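Local coordinates for uncharacterized protein (Parabacteroides merdae, PDB 4MXN) that is of uncharacterised function but probably hydrolyses glycosidic bonds, perhaps in pectin-like polysaccharides, at residues I76-G81 / I111-K116; D211-M216 / N234-D239; G121-V126 / A191-R196. All coordinates share one frame; numbering follows the deposited sequence.

The three contacts follow the axis of a parallel beta-helix, and along the chain they come in the order contact 1, contact 3, contact 2. Contact 1 pairs two parallel strands; contact 2 sets short strand 213-214 beside the loop after strand 230-233, the end-to-end directions 25° apart. Their centres lie 20 Å apart, so they join successive coils at separate levels of the beta-helix, while contact 3 ties the start of helix 123-136 to a loop on its side, between strands 182-190 and 199-202. Contacts 2 and 3, with centres 18 Å apart, meet where Asn215 OD1 probably accepts a hydrogen bond from Ala191 N, 2.7 Å away. Contact 1 touches neither; its nearest atoms are about 11 Å from each.

Contact 1. Residues I76-G81 / I111-K116; sequences IRIEEG and IGIGGK
Arg77 lays one face of its guanidinium over the Gly114-Gly115 peptide, with Arg77 NH1 3.4 Å from Gly115 N. Both are donors, making this packing and not a hydrogen bond. The segments are neighbouring strands of a parallel beta-helix: the axes of 76-78 and 111-114 run 4.8 Å apart and only 3° from parallel, and Ile76 N, Gly114 N and Ile78 N donate alternately across the gap. Bends at chi2 (-95°) and chi3 (-47°) bring the arginine round toward Glu79 and over the neighbouring strand, and Glu79 fixes its rotation side-on. Arg77 NE bonds Glu79 OE2 at 3.1 Å, close to the guanidinium plane, while NH2 reaches the syn lone pair of OE1. A leucine in place of Arg77 would probably leave the Glu79 carboxylate without its charged mate and uncover the glycine peptide. At Gly115 a CB would collide with Ile78 O; at Gly114 it would run into Arg77 NH1 as the arginine is now placed. On the opposite side of the strands Ile78 CD1 meets Ile113 CG2 at 4.4 Å. Beyond the strand ends one water donates to Glu79 OE1 at 2.6 Å and accepts from both Glu80 N and Lys116 N.

Contact 2. Residues D211-M216 / N234-D239; sequences DCYFNM and NCITPD
The Tyr213 ring takes Ile236 at its edge: Ile236 CD1 lies in the ring plane, 4.0 Å from Tyr213 CD1. Pro238 crosses the tyrosine at about a right angle, and its CA comes within 3.4 Å of Tyr213 OH. Phe214 also presents an edge, with Cys235 CB and Ile236 O near its plane, the latter 3.6 Å from Phe214 CD2; Ala198, Pro220 and Val243 pack round the same side chain from elsewhere in the chain. At the other end the Asp211 carboxylate and Asn234 amide are turned 76° against each other. Asn234 ND2 nevertheless keeps Asp211 OD1 in its amide plane, giving a bond of 2.8 Å on the anti lone pair with an N-H...O angle of 166°.

Asp211 and Asn234 both have left-handed backbone angles, directly after strands 205-210 and 230-233, so the same left-handed conformation recurs in neighbouring coils of the parallel beta-helix. The register then continues through Cys212 and Cys235, whose near-equal chi1 values aim both sulfurs the same way; with Cys212 SG 4.4 Å from Cys235 SG they form no disulfide. Ile236 N donates to Cys212 O, and Ile236 O accepts from Phe214 N. Further on, Pro238 CD presses to 3.0 Å from Met216 O, a buried carbonyl that has no polar partner in the model. Across this proline, Thr237 OG1 donates to Asp239 OD1 at 2.6 Å.

Contact 3. Residues G121-V126 / A191-R196; sequences GRSIAV and AGASDR
A chi1 of 70° sets Ser123 OG between its own backbone N and carbonyl carbon, which brings it to 3.6 Å from Ala193 CB. Across from it, a bend at chi3 (-64°) turns the Arg196 guanidinium back so that an edge approaches the serine, Arg196 NH2 standing 3.8 Å from Ser123 CB. No direct hydrogen bond joins the two segments; a water does so instead. It accepts from Arg196 NH2 at 2.8 Å, lying in the guanidinium plane, and donates to Ser123 OG at 2.9 Å, with a weak further bond to Ala193 O. Asp168 OD1 makes a second bridge, being hydrogen-bonded to both Ser123 OG and Ala193 N. The guanidinium is further held by Ala169 O, bonded to NH2, and Asn171 O, bonded to NE, which together limit its rotation.

The contact lies at the side of the parallel beta-helix, where helix 123-136 emerges after strand 118-120 and meets the loop that follows strand 182-190. Arg122 is the N-cap residue of that helix, and its carbonyl receives Val126 N in the first turn. The facing loop is a type II' beta turn from Ala191 to Ser194, closed by Ser194 N to Ala191 O at 2.9 Å; Gly192 supplies the positive phi (64°) needed at its second position. This turn points the Ala193 methyl at the helix, and there Ile124 CD1 packs on Ala193 CB at 3.8 Å, where both residues are exposed to solvent. An ST turn follows, in which Ser194 OG accepts from Arg196 N at 3.1 Å. The neighbouring Asp195 OD1 is only a long charge partner of Arg196 NH1, well out of the guanidinium plane with no N-H aimed at it.

Contact 1. Residues I76-G81 / I111-K116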
ATOM      1  N   ILE A  76       8.602   4.309  -5.166  1.00 22.85           N
ATOM      2  CA  ILE A  76       8.274   3.162  -5.995  1.00 22.80           C
ATOM      3  C   ILE A  76       7.280   3.637  -7.036  1.00 24.59           C
ATOM      4  O   ILE A  76       6.249   4.207  -6.685  1.00 23.80           O
ATOM      5  CB  ILE A  76       7.741   1.955  -5.161  1.00 26.37           C
ATOM      6  CG1 ILE A  76       8.912   1.247  -4.413  1.00 26.75           C
ATOM      7  CG2 ILE A  76       6.961   0.955  -6.063  1.00 28.01           C
ATOM      8  CD1 ILE A  76       8.471   0.258  -3.284  1.00 24.73           C
ATOM      9  N   ARG A  77       7.589   3.417  -8.316  1.00 21.63           N
ATOM     10  CA  ARG A  77       6.679   3.779  -9.393  1.00 21.70           C
ATOM     11  C   ARG A  77       6.135   2.522 -10.042  1.00 23.79           C
ATOM     12  O   ARG A  77       6.907   1.710 -10.537  1.00 23.05           O
ATOM     13  CB  ARG A  77       7.383   4.655 -10.461  1.00 24.50           C
ATOM     14  CG  ARG A  77       8.002   5.967  -9.941  1.00 32.54           C
ATOM     15  CD  ARG A  77       7.110   7.162 -10.097  1.00 25.34           C
ATOM     16  NE  ARG A  77       6.501   7.250 -11.430  1.00 25.53           N
ATOM     17  CZ  ARG A  77       5.487   8.055 -11.715  1.00 37.64           C
ATOM     18  NH1 ARG A  77       4.993   8.863 -10.783  1.00 28.71           N
ATOM     19  NH2 ARG A  77       4.962   8.062 -12.935  1.00 31.23           N
ATOM     20  N   ILE A  78       4.810   2.371 -10.058  1.00 20.46           N
ATOM     21  CA  ILE A  78       4.119   1.258 -10.730  1.00 19.81           C
ATOM     22  C   ILE A  78       3.487   1.905 -11.948  1.00 23.47           C
ATOM     23  O   ILE A  78       2.481   2.587 -11.819  1.00 21.56           O
ATOM     24  CB  ILE A  78       3.115   0.522  -9.797  1.00 23.03           C
ATOM     25  CG1 ILE A  78       3.848   0.057  -8.502  1.00 25.07           C
ATOM     26  CG2 ILE A  78       2.501  -0.699 -10.528  1.00 23.24           C
ATOM     27  CD1 ILE A  78       3.052   0.158  -7.298  1.00 35.84           C
ATOM     28  N   GLU A  79       4.136   1.793 -13.117  1.00 20.60           N
ATOM     29  CA  GLU A  79       3.655   2.527 -14.282  1.00 21.08           C
ATOM     30  C   GLU A  79       2.391   1.900 -14.867  1.00 24.77           C
ATOM     31  O   GLU A  79       2.054   0.769 -14.522  1.00 21.69           O
ATOM     32  CB  GLU A  79       4.748   2.679 -15.350  1.00 22.70           C
ATOM     33  CG  GLU A  79       6.020   3.364 -14.855  1.00 35.55           C
ATOM     34  CD  GLU A  79       5.967   4.796 -14.345  1.00 55.36           C
ATOM     35  OE1 GLU A  79       4.977   5.516 -14.617  1.00 54.46           O
ATOM     36  OE2 GLU A  79       6.950   5.207 -13.689  1.00 46.63           O
ATOM     37  N   GLU A  80       1.676   2.667 -15.736  1.00 22.11           N
ATOM     38  CA  GLU A  80       0.464   2.197 -16.383  1.00 24.05           C
ATOM     39  C   GLU A  80       0.764   0.888 -17.104  1.00 29.79           C
ATOM     40  O   GLU A  80       1.779   0.780 -17.781  1.00 32.40           O
ATOM     41  CB  GLU A  80      -0.100   3.252 -17.352  1.00 26.71           C
ATOM     42  CG  GLU A  80      -1.594   3.065 -17.552  1.00 42.18           C
ATOM     43  CD  GLU A  80      -2.318   4.154 -18.322  1.00 75.65           C
ATOM     44  OE1 GLU A  80      -1.847   4.515 -19.426  1.00 68.04           O
ATOM     45  OE2 GLU A  80      -3.394   4.597 -17.857  1.00 76.93           O
ATOM     46  N   GLY A  81      -0.072  -0.109 -16.898  1.00 28.52           N
ATOM     47  CA  GLY A  81       0.159  -1.420 -17.501  1.00 29.27           C
ATOM     48  C   GLY A  81       0.926  -2.364 -16.592  1.00 33.07           C
ATOM     49  O   GLY A  81       1.040  -3.554 -16.902  1.00 35.57           O
ATOM     50  N   ILE A 111       9.517   9.672   1.224  1.00 22.20           N
ATOM     51  CA  ILE A 111       9.187   8.414   0.533  1.00 21.48           C
ATOM     52  C   ILE A 111       7.970   8.615  -0.354  1.00 24.50           C
ATOM     53  O   ILE A 111       7.147   9.498  -0.120  1.00 23.92           O
ATOM     54  CB  ILE A 111       8.986   7.245   1.535  1.00 25.34           C
ATOM     55  CG1 ILE A 111       7.947   7.610   2.634  1.00 26.38           C
ATOM     56  CG2 ILE A 111      10.318   6.813   2.157  1.00 27.80           C
ATOM     57  CD1 ILE A 111       7.377   6.467   3.357  1.00 29.41           C
ATOM     58  N   GLY A 112       7.837   7.763  -1.347  1.00 21.47           N
ATOM     59  CA  GLY A 112       6.713   7.882  -2.251  1.00 20.58           C
ATOM     60  C   GLY A 112       6.319   6.629  -2.987  1.00 23.12           C
ATOM     61  O   GLY A 112       7.093   5.676  -3.092  1.00 20.41           O
ATOM     62  N   ILE A 113       5.071   6.639  -3.463  1.00 21.05           N
ATOM     63  CA  ILE A 113       4.450   5.625  -4.316  1.00 20.08           C
ATOM     64  C   ILE A 113       3.717   6.396  -5.399  1.00 23.74           C
ATOM     65  O   ILE A 113       2.914   7.273  -5.085  1.00 24.89           O
ATOM     66  CB  ILE A 113       3.516   4.629  -3.568  1.00 22.89           C
ATOM     67  CG1 ILE A 113       4.275   3.833  -2.473  1.00 23.37           C
ATOM     68  CG2 ILE A 113       2.839   3.660  -4.574  1.00 22.38           C
ATOM     69  CD1 ILE A 113       3.381   3.175  -1.488  1.00 22.49           C
ATOM     70  N   GLY A 114       4.006   6.080  -6.649  1.00 21.13           N
ATOM     71  CA  GLY A 114       3.392   6.737  -7.791  1.00 21.51           C
ATOM     72  C   GLY A 114       3.231   5.826  -8.985  1.00 24.29           C
ATOM     73  O   GLY A 114       3.535   4.629  -8.905  1.00 22.69           O
ATOM     74  N   GLY A 115       2.768   6.409 -10.088  1.00 21.95           N
ATOM     75  CA  GLY A 115       2.531   5.685 -11.337  1.00 21.88           C
ATOM     76  C   GLY A 115       1.074   5.316 -11.508  1.00 23.93           C
ATOM     77  O   GLY A 115       0.345   5.178 -10.523  1.00 22.97           O
ATOM     78  N   LYS A 116       0.627   5.154 -12.755  1.00 21.24           N
ATOM     79  CA  LYS A 116      -0.785   4.865 -13.039  1.00 21.59           C
ATOM     80  C   LYS A 116      -1.117   3.368 -13.008  1.00 25.74           C
ATOM     81  O   LYS A 116      -2.235   2.986 -13.363  1.00 25.81           O
ATOM     82  CB  LYS A 116      -1.181   5.467 -14.395  1.00 25.17           C
ATOM     83  CG  LYS A 116      -1.306   6.983 -14.368  1.00 31.62           C
ATOM     84  CD  LYS A 116      -1.653   7.489 -15.752  1.00 38.94           C
ATOM     85  CE  LYS A 116      -1.500   8.977 -15.860  1.00 53.52           C
ATOM     86  NZ  LYS A 116      -1.907   9.459 -17.193  1.00 56.70           N
TER
HETATM   87  O   HOH W   1       2.448   5.768 -15.173  1.00 21.48           O

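Contact 2. Residues D211-M216 / N234-D239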
ATOM      1  N   ASP A 211      -8.359  14.828  -5.298  1.00 20.42           N
ATOM      2  CA  ASP A 211      -8.807  14.098  -6.500  1.00 20.69           C
ATOM      3  C   ASP A 211      -8.751  12.582  -6.312  1.00 25.42           C
ATOM      4  O   ASP A 211      -8.347  11.839  -7.216  1.00 25.26           O
ATOM      5  CB  ASP A 211      -7.976  14.511  -7.740  1.00 21.83           C
ATOM      6  CG  ASP A 211      -8.097  15.979  -8.073  1.00 27.03           C
ATOM      7  OD1 ASP A 211      -9.212  16.513  -7.981  1.00 26.03           O
ATOM      8  OD2 ASP A 211      -7.066  16.602  -8.358  1.00 29.15           O
ATOM      9  N   CYS A 212      -9.168  12.119  -5.147  1.00 23.24           N
ATOM     10  CA  CYS A 212      -9.177  10.682  -4.899  1.00 22.26           C
ATOM     11  C   CYS A 212     -10.560  10.113  -5.138  1.00 26.30           C
ATOM     12  O   CYS A 212     -11.564  10.766  -4.837  1.00 25.03           O
ATOM     13  CB  CYS A 212      -8.651  10.382  -3.501  1.00 21.50           C
ATOM     14  SG  CYS A 212      -6.898  10.785  -3.318  1.00 24.68           S
ATOM     15  N   TYR A 213     -10.608   8.920  -5.754  1.00 23.04           N
ATOM     16  CA  TYR A 213     -11.873   8.246  -6.072  1.00 23.43           C
ATOM     17  C   TYR A 213     -11.978   6.941  -5.288  1.00 25.67           C
ATOM     18  O   TYR A 213     -11.010   6.174  -5.241  1.00 23.94           O
ATOM     19  CB  TYR A 213     -11.995   7.978  -7.595  1.00 25.52           C
ATOM     20  CG  TYR A 213     -13.340   7.418  -8.012  1.00 28.55           C
ATOM     21  CD1 TYR A 213     -14.461   8.236  -8.096  1.00 31.27           C
ATOM     22  CD2 TYR A 213     -13.489   6.069  -8.334  1.00 29.72           C
ATOM     23  CE1 TYR A 213     -15.704   7.724  -8.466  1.00 33.65           C
ATOM     24  CE2 TYR A 213     -14.726   5.547  -8.716  1.00 31.95           C
ATOM     25  CZ  TYR A 213     -15.834   6.375  -8.768  1.00 39.64           C
ATOM     26  OH  TYR A 213     -17.044   5.838  -9.131  1.00 41.77           O
ATOM     27  N   PHE A 214     -13.143   6.705  -4.656  1.00 21.27           N
ATOM     28  CA  PHE A 214     -13.433   5.472  -3.902  1.00 21.10           C
ATOM     29  C   PHE A 214     -14.605   4.806  -4.624  1.00 28.15           C
ATOM     30  O   PHE A 214     -15.671   5.407  -4.686  1.00 27.89           O
ATOM     31  CB  PHE A 214     -13.723   5.786  -2.430  1.00 21.98           C
ATOM     32  CG  PHE A 214     -12.620   6.581  -1.779  1.00 22.95           C
ATOM     33  CD1 PHE A 214     -11.506   5.944  -1.236  1.00 24.40           C
ATOM     34  CD2 PHE A 214     -12.664   7.975  -1.754  1.00 23.10           C
ATOM     35  CE1 PHE A 214     -10.478   6.684  -0.654  1.00 23.24           C
ATOM     36  CE2 PHE A 214     -11.645   8.709  -1.160  1.00 24.98           C
ATOM     37  CZ  PHE A 214     -10.557   8.061  -0.620  1.00 23.07           C
ATOM     38  N   ASN A 215     -14.394   3.634  -5.265  1.00 27.53           N
ATOM     39  CA  ASN A 215     -15.451   3.033  -6.087  1.00 30.03           C
ATOM     40  C   ASN A 215     -16.600   2.337  -5.270  1.00 40.08           C
ATOM     41  O   ASN A 215     -17.548   1.810  -5.872  1.00 40.87           O
ATOM     42  CB  ASN A 215     -14.836   2.045  -7.094  1.00 30.22           C
ATOM     43  CG  ASN A 215     -14.642   0.653  -6.555  1.00 51.90           C
ATOM     44  OD1 ASN A 215     -14.539   0.439  -5.327  1.00 36.80           O
ATOM     45  ND2 ASN A 215     -14.597  -0.322  -7.466  1.00 37.23           N
HETATM   46  N   MSE A 216     -16.446   2.277  -3.935  1.00 39.67           N
HETATM   47  CA  MSE A 216     -17.339   1.679  -2.926  1.00 42.23           C
HETATM   48  C   MSE A 216     -18.506   2.638  -2.607  1.00 50.78           C
HETATM   49  O   MSE A 216     -18.363   3.837  -2.799  1.00 51.12           O
HETATM   50  CB  MSE A 216     -16.520   1.366  -1.639  1.00 43.77           C
HETATM   51  CG  MSE A 216     -15.887   2.619  -0.977  1.00 50.57           C
HETATM   52 SE   MSE A 216     -14.592   2.319   0.468  0.75 58.61          SE
HETATM   53  CE  MSE A 216     -15.733   1.455   1.804  1.00 55.96           C
ATOM     54  N   ASN A 234     -12.022  17.466  -3.433  1.00 25.64           N
ATOM     55  CA  ASN A 234     -12.595  16.640  -4.499  1.00 25.27           C
ATOM     56  C   ASN A 234     -12.279  15.116  -4.294  1.00 28.70           C
ATOM     57  O   ASN A 234     -11.789  14.437  -5.205  1.00 28.36           O
ATOM     58  CB  ASN A 234     -12.118  17.153  -5.894  1.00 23.37           C
ATOM     59  CG  ASN A 234     -12.787  16.471  -7.064  1.00 38.92           C
ATOM     60  OD1 ASN A 234     -13.984  16.146  -7.032  1.00 35.17           O
ATOM     61  ND2 ASN A 234     -11.999  16.143  -8.080  1.00 27.42           N
ATOM     62  N   CYS A 235     -12.539  14.606  -3.078  1.00 24.70           N
ATOM     63  CA  CYS A 235     -12.404  13.178  -2.763  1.00 24.81           C
ATOM     64  C   CYS A 235     -13.814  12.649  -2.673  1.00 30.26           C
ATOM     65  O   CYS A 235     -14.587  13.138  -1.848  1.00 29.86           O
ATOM     66  CB  CYS A 235     -11.609  12.962  -1.481  1.00 25.16           C
ATOM     67  SG  CYS A 235      -9.887  13.492  -1.594  1.00 29.05           S
ATOM     68  N   ILE A 236     -14.212  11.781  -3.622  1.00 27.11           N
ATOM     69  CA  ILE A 236     -15.612  11.367  -3.742  1.00 27.51           C
ATOM     70  C   ILE A 236     -15.844   9.849  -3.860  1.00 29.03           C
ATOM     71  O   ILE A 236     -14.950   9.103  -4.245  1.00 25.48           O
ATOM     72  CB  ILE A 236     -16.257  12.077  -4.985  1.00 32.52           C
ATOM     73  CG1 ILE A 236     -15.519  11.709  -6.314  1.00 34.36           C
ATOM     74  CG2 ILE A 236     -16.347  13.610  -4.797  1.00 34.63           C
ATOM     75  CD1 ILE A 236     -16.395  11.685  -7.589  1.00 42.51           C
ATOM     76  N   THR A 237     -17.100   9.431  -3.582  1.00 26.74           N
ATOM     77  CA  THR A 237     -17.621   8.073  -3.764  1.00 26.65           C
ATOM     78  C   THR A 237     -18.401   8.071  -5.125  1.00 32.92           C
ATOM     79  O   THR A 237     -18.596   9.164  -5.671  1.00 32.50           O
ATOM     80  CB  THR A 237     -18.449   7.621  -2.539  1.00 31.03           C
ATOM     81  OG1 THR A 237     -19.313   8.670  -2.113  1.00 28.28           O
ATOM     82  CG2 THR A 237     -17.573   7.152  -1.383  1.00 30.00           C
ATOM     83  N   PRO A 238     -18.842   6.905  -5.704  1.00 31.77           N
ATOM     84  CA  PRO A 238     -19.504   6.915  -7.027  1.00 32.71           C
ATOM     85  C   PRO A 238     -20.694   7.875  -7.206  1.00 39.05           C
ATOM     86  O   PRO A 238     -20.935   8.316  -8.333  1.00 39.66           O
ATOM     87  CB  PRO A 238     -19.982   5.466  -7.174  1.00 34.63           C
ATOM     88  CG  PRO A 238     -19.000   4.694  -6.463  1.00 37.90           C
ATOM     89  CD  PRO A 238     -18.678   5.514  -5.239  1.00 33.06           C
ATOM     90  N   ASP A 239     -21.424   8.200  -6.121  1.00 37.46           N
ATOM     91  CA  ASP A 239     -22.561   9.139  -6.135  1.00 38.91           C
ATOM     92  C   ASP A 239     -22.092  10.601  -6.261  1.00 42.76           C
ATOM     93  O   ASP A 239     -22.907  11.477  -6.563  1.00 44.32           O
ATOM     94  CB  ASP A 239     -23.423   8.971  -4.863  1.00 41.65           C
ATOM     95  CG  ASP A 239     -22.667   9.012  -3.532  1.00 55.55           C
ATOM     96  OD1 ASP A 239     -21.447   9.317  -3.539  1.00 55.56           O
ATOM     97  OD2 ASP A 239     -23.286   8.707  -2.493  1.00 61.58           O
TER

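Contact 3. Residues G121-V126 / A191-R196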
ATOM      1  N   GLY A 121      -4.501  -6.568  -4.218  1.00 16.22           N
ATOM      2  CA  GLY A 121      -4.480  -7.264  -2.931  1.00 16.27           C
ATOM      3  C   GLY A 121      -4.887  -8.713  -2.911  1.00 20.50           C
ATOM      4  O   GLY A 121      -4.619  -9.400  -1.913  1.00 22.39           O
ATOM      5  N   ARG A 122      -5.572  -9.201  -3.983  1.00 17.03           N
ATOM      6  CA  ARG A 122      -6.061 -10.592  -4.082  1.00 15.50           C
ATOM      7  C   ARG A 122      -6.706 -11.033  -2.763  1.00 19.76           C
ATOM      8  O   ARG A 122      -6.395 -12.094  -2.227  1.00 19.45           O
ATOM      9  CB  ARG A 122      -4.907 -11.540  -4.477  1.00 18.47           C
ATOM     10  CG  ARG A 122      -4.358 -11.235  -5.877  1.00 28.19           C
ATOM     11  CD  ARG A 122      -3.935 -12.465  -6.629  1.00 38.28           C
ATOM     12  NE  ARG A 122      -5.009 -13.441  -6.834  1.00 40.44           N
ATOM     13  CZ  ARG A 122      -4.887 -14.742  -6.580  1.00 51.40           C
ATOM     14  NH1 ARG A 122      -3.754 -15.226  -6.087  1.00 24.66           N
ATOM     15  NH2 ARG A 122      -5.902 -15.568  -6.810  1.00 44.03           N
ATOM     16  N   SER A 123      -7.597 -10.179  -2.227  1.00 17.48           N
ATOM     17  CA  SER A 123      -8.209 -10.317  -0.913  1.00 16.62           C
ATOM     18  C   SER A 123      -8.758 -11.712  -0.581  1.00 20.85           C
ATOM     19  O   SER A 123      -8.445 -12.204   0.495  1.00 21.07           O
ATOM     20  CB  SER A 123      -9.306  -9.277  -0.721  1.00 18.46           C
ATOM     21  OG  SER A 123     -10.441  -9.528  -1.529  1.00 24.14           O
ATOM     22  N   ILE A 124      -9.554 -12.340  -1.463  1.00 17.87           N
ATOM     23  CA  ILE A 124     -10.167 -13.640  -1.154  1.00 19.04           C
ATOM     24  C   ILE A 124      -9.080 -14.704  -0.949  1.00 21.77           C
ATOM     25  O   ILE A 124      -9.081 -15.372   0.087  1.00 19.82           O
ATOM     26  CB  ILE A 124     -11.245 -14.071  -2.200  1.00 22.80           C
ATOM     27  CG1 ILE A 124     -12.445 -13.062  -2.152  1.00 23.25           C
ATOM     28  CG2 ILE A 124     -11.695 -15.565  -1.995  1.00 24.54           C
ATOM     29  CD1 ILE A 124     -13.662 -13.366  -2.935  1.00 33.07           C
ATOM     30  N   ALA A 125      -8.147 -14.823  -1.883  1.00 19.54           N
ATOM     31  CA  ALA A 125      -7.066 -15.818  -1.795  1.00 19.35           C
ATOM     32  C   ALA A 125      -6.109 -15.552  -0.630  1.00 20.36           C
ATOM     33  O   ALA A 125      -5.705 -16.499   0.039  1.00 18.38           O
ATOM     34  CB  ALA A 125      -6.299 -15.868  -3.105  1.00 20.05           C
ATOM     35  N   VAL A 126      -5.779 -14.268  -0.359  1.00 17.77           N
ATOM     36  CA  VAL A 126      -4.879 -13.885   0.751  1.00 15.75           C
ATOM     37  C   VAL A 126      -5.574 -14.180   2.101  1.00 18.32           C
ATOM     38  O   VAL A 126      -4.959 -14.787   2.989  1.00 16.49           O
ATOM     39  CB  VAL A 126      -4.407 -12.408   0.633  1.00 19.59           C
ATOM     40  CG1 VAL A 126      -3.754 -11.923   1.930  1.00 20.20           C
ATOM     41  CG2 VAL A 126      -3.450 -12.224  -0.542  1.00 19.19           C
ATOM     42  N   ALA A 191     -12.692  -1.370  -4.522  1.00 19.07           N
ATOM     43  CA  ALA A 191     -13.020  -2.295  -3.432  1.00 18.95           C
ATOM     44  C   ALA A 191     -12.692  -3.744  -3.767  1.00 22.24           C
ATOM     45  O   ALA A 191     -12.209  -4.455  -2.891  1.00 20.09           O
ATOM     46  CB  ALA A 191     -14.494  -2.183  -3.062  1.00 19.54           C
ATOM     47  N   GLY A 192     -12.941  -4.154  -5.013  1.00 19.79           N
ATOM     48  CA  GLY A 192     -12.779  -5.538  -5.444  1.00 19.25           C
ATOM     49  C   GLY A 192     -13.783  -6.361  -4.669  1.00 21.92           C
ATOM     50  O   GLY A 192     -14.971  -6.047  -4.679  1.00 20.59           O
ATOM     51  N   ALA A 193     -13.306  -7.347  -3.897  1.00 19.07           N
ATOM     52  CA  ALA A 193     -14.193  -8.155  -3.055  1.00 18.65           C
ATOM     53  C   ALA A 193     -14.242  -7.624  -1.591  1.00 22.93           C
ATOM     54  O   ALA A 193     -14.943  -8.179  -0.758  1.00 23.51           O
ATOM     55  CB  ALA A 193     -13.740  -9.602  -3.081  1.00 18.40           C
ATOM     56  N   SER A 194     -13.495  -6.565  -1.280  1.00 20.12           N
ATOM     57  CA  SER A 194     -13.435  -6.005   0.083  1.00 20.27           C
ATOM     58  C   SER A 194     -14.682  -5.181   0.475  1.00 25.85           C
ATOM     59  O   SER A 194     -15.106  -4.299  -0.281  1.00 24.78           O
ATOM     60  CB  SER A 194     -12.205  -5.115   0.232  1.00 22.95           C
ATOM     61  OG  SER A 194     -12.197  -4.486   1.504  1.00 27.27           O
ATOM     62  N   ASP A 195     -15.207  -5.420   1.692  1.00 23.53           N
ATOM     63  CA  ASP A 195     -16.311  -4.617   2.241  1.00 24.52           C
ATOM     64  C   ASP A 195     -15.767  -3.701   3.350  1.00 27.59           C
ATOM     65  O   ASP A 195     -16.543  -3.069   4.076  1.00 28.60           O
ATOM     66  CB  ASP A 195     -17.455  -5.526   2.764  1.00 27.26           C
ATOM     67  CG  ASP A 195     -17.137  -6.437   3.945  1.00 36.23           C
ATOM     68  OD1 ASP A 195     -15.956  -6.489   4.368  1.00 34.53           O
ATOM     69  OD2 ASP A 195     -18.076  -7.060   4.479  1.00 47.95           O
ATOM     70  N   ARG A 196     -14.425  -3.669   3.490  1.00 21.41           N
ATOM     71  CA  ARG A 196     -13.707  -2.919   4.516  1.00 22.25           C
ATOM     72  C   ARG A 196     -13.468  -1.463   4.107  1.00 24.81           C
ATOM     73  O   ARG A 196     -13.668  -1.094   2.946  1.00 22.25           O
ATOM     74  CB  ARG A 196     -12.371  -3.624   4.836  1.00 20.48           C
ATOM     75  CG  ARG A 196     -12.597  -4.992   5.510  1.00 27.84           C
ATOM     76  CD  ARG A 196     -11.370  -5.898   5.485  1.00 22.50           C
ATOM     77  NE  ARG A 196     -10.967  -6.285   4.117  1.00 23.07           N
ATOM     78  CZ  ARG A 196     -11.458  -7.325   3.450  1.00 36.55           C
ATOM     79  NH1 ARG A 196     -12.401  -8.086   3.992  1.00 28.29           N
ATOM     80  NH2 ARG A 196     -11.015  -7.607   2.227  1.00 18.73           N
TER
HETATM   81  O   HOH W   2     -12.207  -9.723   0.743  1.00 21.02           O